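Local coordinates for protein iodotyrosine deiodinase (Thermotoga neapolitana DSM 4359, PDB 6PZ0) that uses flavin mononucleotide to catalyse the reductive removal of iodine, bromine or chlorine from halogenated tyrosines, at residues A[135-140]-A[160-165]. Residues are numbered along the deposited sequence; the frame is centred on the assembly and turned at random.
Sequences SVPYTP and VILPVG. With FMN (flavin mononucleotide), chain C; TYR (tyrosine), chain D.
Tyr-138 and Ile-161 exchange two backbone hydrogen bonds as an antiparallel hydrogen-bonded pair, a single bridge joining strand 156-165 of the nitroreductase-fold sheet to the segment that lines the flavin on the side turned from the bound tyrosine's ring. Tyr-138 N reaches Ile-161 O at 2.8 Å, and Ile-161 N returns a straighter bond to Tyr-138 O (3.0 Å, 164° at the hydrogen). Nearer the other end, in one of the two deposited conformers of Ser-135, OG donates to Pro-163 O from above the carbonyl plane, though the 2.5 Å separation is short enough to be doubtful.

Apolar contacts fill in around these bonds. CG2 of Val-160 sits against CA of Pro-137 at 3.5 Å, and Leu-162 CD2 meets the same CA, while Val-136 CG1 touches CD and CG of the Pro-163 ring, the two side chains being set obliquely. The side chains of Tyr-138, its CG anti to the backbone N, and Ile-161 lie alongside each other, pointing the same way, and CD2 of the ring touches Ile-161 CB and CD1. Leu-95 of helix 94-97 touches both side chains.

Away from the strand, the segment serves the active site. Tyr-138 presents its ring edge to FMN N3 and to the bound tyrosine, CE1 lying 3.4 Å from OXT, and its OH is hydrogen-bonded to Glu-68, which also binds that ligand. A leucine in place of Tyr-138 would probably leave Glu-68 without this hydroxyl partner and open a gap beside the ligand carboxylate. Pro-137 packs its CG against C9 of the flavin, whereas Val-136 CG2 approaches N1. At Thr-139 the backbone N donates to FMN O4 (3.2 Å, 165° at the hydrogen), and OG1 lies 3.0 Å from FMN N5.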
loop_
_atom_site.group_PDB
_atom_site.type_symbol
_atom_site.label_atom_id
_atom_site.label_comp_id
_atom_site.label_asym_id
_atom_site.label_seq_id
_atom_site.Cartn_x
_atom_site.Cartn_y
_atom_site.Cartn_z
ATOM N N SER A 135 -15.105 4.483 -1.733
ATOM C CA SER A 135 -14.871 3.241 -1.029
ATOM C C SER A 135 -14.355 3.491 0.372
ATOM O O SER A 135 -14.222 4.635 0.825
ATOM C CB SER A 135 -13.889 2.336 -1.782
ATOM O OG SER A 135 -13.927 1.025 -1.235
ATOM N N VAL A 136 -14.164 2.405 1.089
ATOM C CA VAL A 136 -13.592 2.451 2.431
ATOM C C VAL A 136 -12.853 1.133 2.623
ATOM O O VAL A 136 -13.382 0.086 2.290
ATOM C CB VAL A 136 -14.645 2.671 3.567
ATOM C CG1 VAL A 136 -15.793 1.707 3.465
ATOM C CG2 VAL A 136 -13.976 2.536 4.916
ATOM N N PRO A 137 -11.600 1.185 3.100
ATOM C CA PRO A 137 -10.908 -0.070 3.381
ATOM C C PRO A 137 -11.479 -0.658 4.635
ATOM O O PRO A 137 -11.145 -0.231 5.731
ATOM C CB PRO A 137 -9.460 0.348 3.572
ATOM C CG PRO A 137 -9.356 1.715 2.985
ATOM C CD PRO A 137 -10.688 2.332 3.188
ATOM N N TYR A 138 -12.402 -1.580 4.472
ATOM C CA TYR A 138 -13.094 -2.108 5.628
ATOM C C TYR A 138 -12.389 -3.364 6.113
ATOM O O TYR A 138 -12.205 -4.314 5.365
ATOM C CB TYR A 138 -14.563 -2.381 5.319
ATOM C CG TYR A 138 -15.182 -3.027 6.509
ATOM C CD1 TYR A 138 -15.254 -2.354 7.726
ATOM C CD2 TYR A 138 -15.647 -4.322 6.445
ATOM C CE1 TYR A 138 -15.791 -2.973 8.838
ATOM C CE2 TYR A 138 -16.171 -4.944 7.540
ATOM C CZ TYR A 138 -16.247 -4.261 8.741
ATOM O OH TYR A 138 -16.753 -4.879 9.847
ATOM N N THR A 139 -12.017 -3.353 7.391
ATOM C CA THR A 139 -11.256 -4.432 7.981
ATOM C C THR A 139 -11.938 -4.880 9.266
ATOM O O THR A 139 -11.701 -4.303 10.310
ATOM C CB THR A 139 -9.810 -3.991 8.286
ATOM O OG1 THR A 139 -9.834 -2.859 9.155
ATOM C CG2 THR A 139 -9.079 -3.589 7.003
ATOM N N PRO A 140 -12.797 -5.903 9.191
ATOM C CA PRO A 140 -13.434 -6.416 10.415
ATOM C C PRO A 140 -12.420 -7.112 11.311
ATOM O O PRO A 140 -11.341 -7.452 10.852
ATOM C CB PRO A 140 -14.460 -7.407 9.889
ATOM C CG PRO A 140 -13.856 -7.892 8.595
ATOM C CD PRO A 140 -13.121 -6.717 8.018
ATOM N N VAL A 160 -8.760 -7.048 2.731
ATOM C CA VAL A 160 -9.645 -5.926 2.936
ATOM C C VAL A 160 -10.921 -6.124 2.159
ATOM O O VAL A 160 -10.921 -6.738 1.105
ATOM C CB VAL A 160 -8.959 -4.588 2.525
ATOM C CG1 VAL A 160 -8.601 -4.572 1.086
ATOM C CG2 VAL A 160 -9.825 -3.381 2.842
ATOM N N ILE A 161 -12.006 -5.604 2.711
ATOM C CA ILE A 161 -13.275 -5.465 2.015
ATOM C C ILE A 161 -13.438 -4.017 1.599
ATOM O O ILE A 161 -13.443 -3.135 2.450
ATOM C CB ILE A 161 -14.449 -5.892 2.926
ATOM C CG1 ILE A 161 -14.289 -7.367 3.278
ATOM C CG2 ILE A 161 -15.807 -5.629 2.237
ATOM C CD1 ILE A 161 -15.161 -7.785 4.419
ATOM N N LEU A 162 -13.522 -3.776 0.292
ATOM C CA LEU A 162 -13.724 -2.449 -0.254
ATOM C C LEU A 162 -15.115 -2.338 -0.824
ATOM O O LEU A 162 -15.343 -2.726 -1.953
ATOM C CB LEU A 162 -12.697 -2.143 -1.352
ATOM C CG LEU A 162 -11.243 -2.077 -0.911
ATOM C CD1 LEU A 162 -10.338 -2.046 -2.127
ATOM C CD2 LEU A 162 -11.039 -0.829 -0.103
ATOM N N PRO A 163 -16.072 -1.840 -0.029
ATOM C CA PRO A 163 -17.368 -1.516 -0.614
ATOM C C PRO A 163 -17.132 -0.442 -1.662
ATOM O O PRO A 163 -16.371 0.473 -1.384
ATOM C CB PRO A 163 -18.191 -0.977 0.574
ATOM C CG PRO A 163 -17.391 -1.380 1.814
ATOM C CD PRO A 163 -15.969 -1.401 1.374
ATOM N N VAL A 164 -17.740 -0.563 -2.827
ATOM C CA VAL A 164 -17.533 0.371 -3.915
ATOM C C VAL A 164 -18.876 0.750 -4.490
ATOM O O VAL A 164 -19.724 -0.104 -4.735
ATOM C CB VAL A 164 -16.651 -0.235 -5.014
ATOM C CG1 VAL A 164 -16.543 0.710 -6.183
ATOM C CG2 VAL A 164 -15.277 -0.524 -4.463
ATOM N N GLY A 165 -19.074 2.038 -4.695
ATOM C CA GLY A 165 -20.309 2.515 -5.275
ATOM C C GLY A 165 -20.203 3.989 -5.518
ATOM O O GLY A 165 -19.155 4.600 -5.281
HETATM N N1 FMN C . -12.946 2.569 8.150
HETATM C C2 FMN C . -13.976 1.945 8.758
HETATM O O2 FMN C . -15.047 2.512 8.855
HETATM N N3 FMN C . -13.805 0.688 9.249
HETATM C C4 FMN C . -12.620 0.019 9.134
HETATM O O4 FMN C . -12.524 -1.124 9.595
HETATM C C4A FMN C . -11.549 0.659 8.513
HETATM N N5 FMN C . -10.334 0.019 8.385
HETATM C C5A FMN C . -9.295 0.652 7.733
HETATM C C6 FMN C . -8.088 -0.020 7.602
HETATM C C7 FMN C . -7.019 0.590 6.954
HETATM C C7M FMN C . -5.730 -0.168 6.814
HETATM C C8 FMN C . -7.188 1.875 6.449
HETATM C C8M FMN C . -6.039 2.513 5.720
HETATM C C9 FMN C . -8.393 2.560 6.581
HETATM C C9A FMN C . -9.464 1.948 7.239
HETATM N N10 FMN C . -10.694 2.613 7.405
HETATM C C10 FMN C . -11.734 1.935 8.016
HETATM C "C1'" FMN C . -10.912 3.994 6.878
HETATM C "C2'" FMN C . -10.259 5.034 7.820
HETATM O "O2'" FMN C . -11.062 5.256 8.969
HETATM C "C3'" FMN C . -10.007 6.343 7.075
HETATM O "O3'" FMN C . -9.045 6.082 6.085
HETATM C "C4'" FMN C . -9.512 7.486 7.982
HETATM O "O4'" FMN C . -10.536 7.812 8.893
HETATM C "C5'" FMN C . -9.201 8.709 7.158
HETATM O "O5'" FMN C . -10.341 9.044 6.405
HETATM P P FMN C . -10.311 10.306 5.460
HETATM O O1P FMN C . -11.727 10.493 4.904
HETATM O O2P FMN C . -9.356 10.056 4.320
HETATM O O3P FMN C . -9.829 11.518 6.238
HETATM N N TYR D . -13.417 -2.029 12.033
HETATM C CA TYR D . -14.154 -1.215 13.009
HETATM C C TYR D . -15.286 -0.444 12.345
HETATM O O TYR D . -16.078 0.224 13.025
HETATM C CB TYR D . -13.204 -0.259 13.733
HETATM C CG TYR D . -12.408 0.688 12.864
HETATM C CD1 TYR D . -12.994 1.807 12.293
HETATM C CD2 TYR D . -11.051 0.484 12.652
HETATM C CE1 TYR D . -12.257 2.686 11.507
HETATM C CE2 TYR D . -10.301 1.377 11.883
HETATM C CZ TYR D . -10.916 2.454 11.311
HETATM O OH TYR D . -10.173 3.317 10.538
HETATM O OXT TYR D . -15.413 -0.479 11.109
#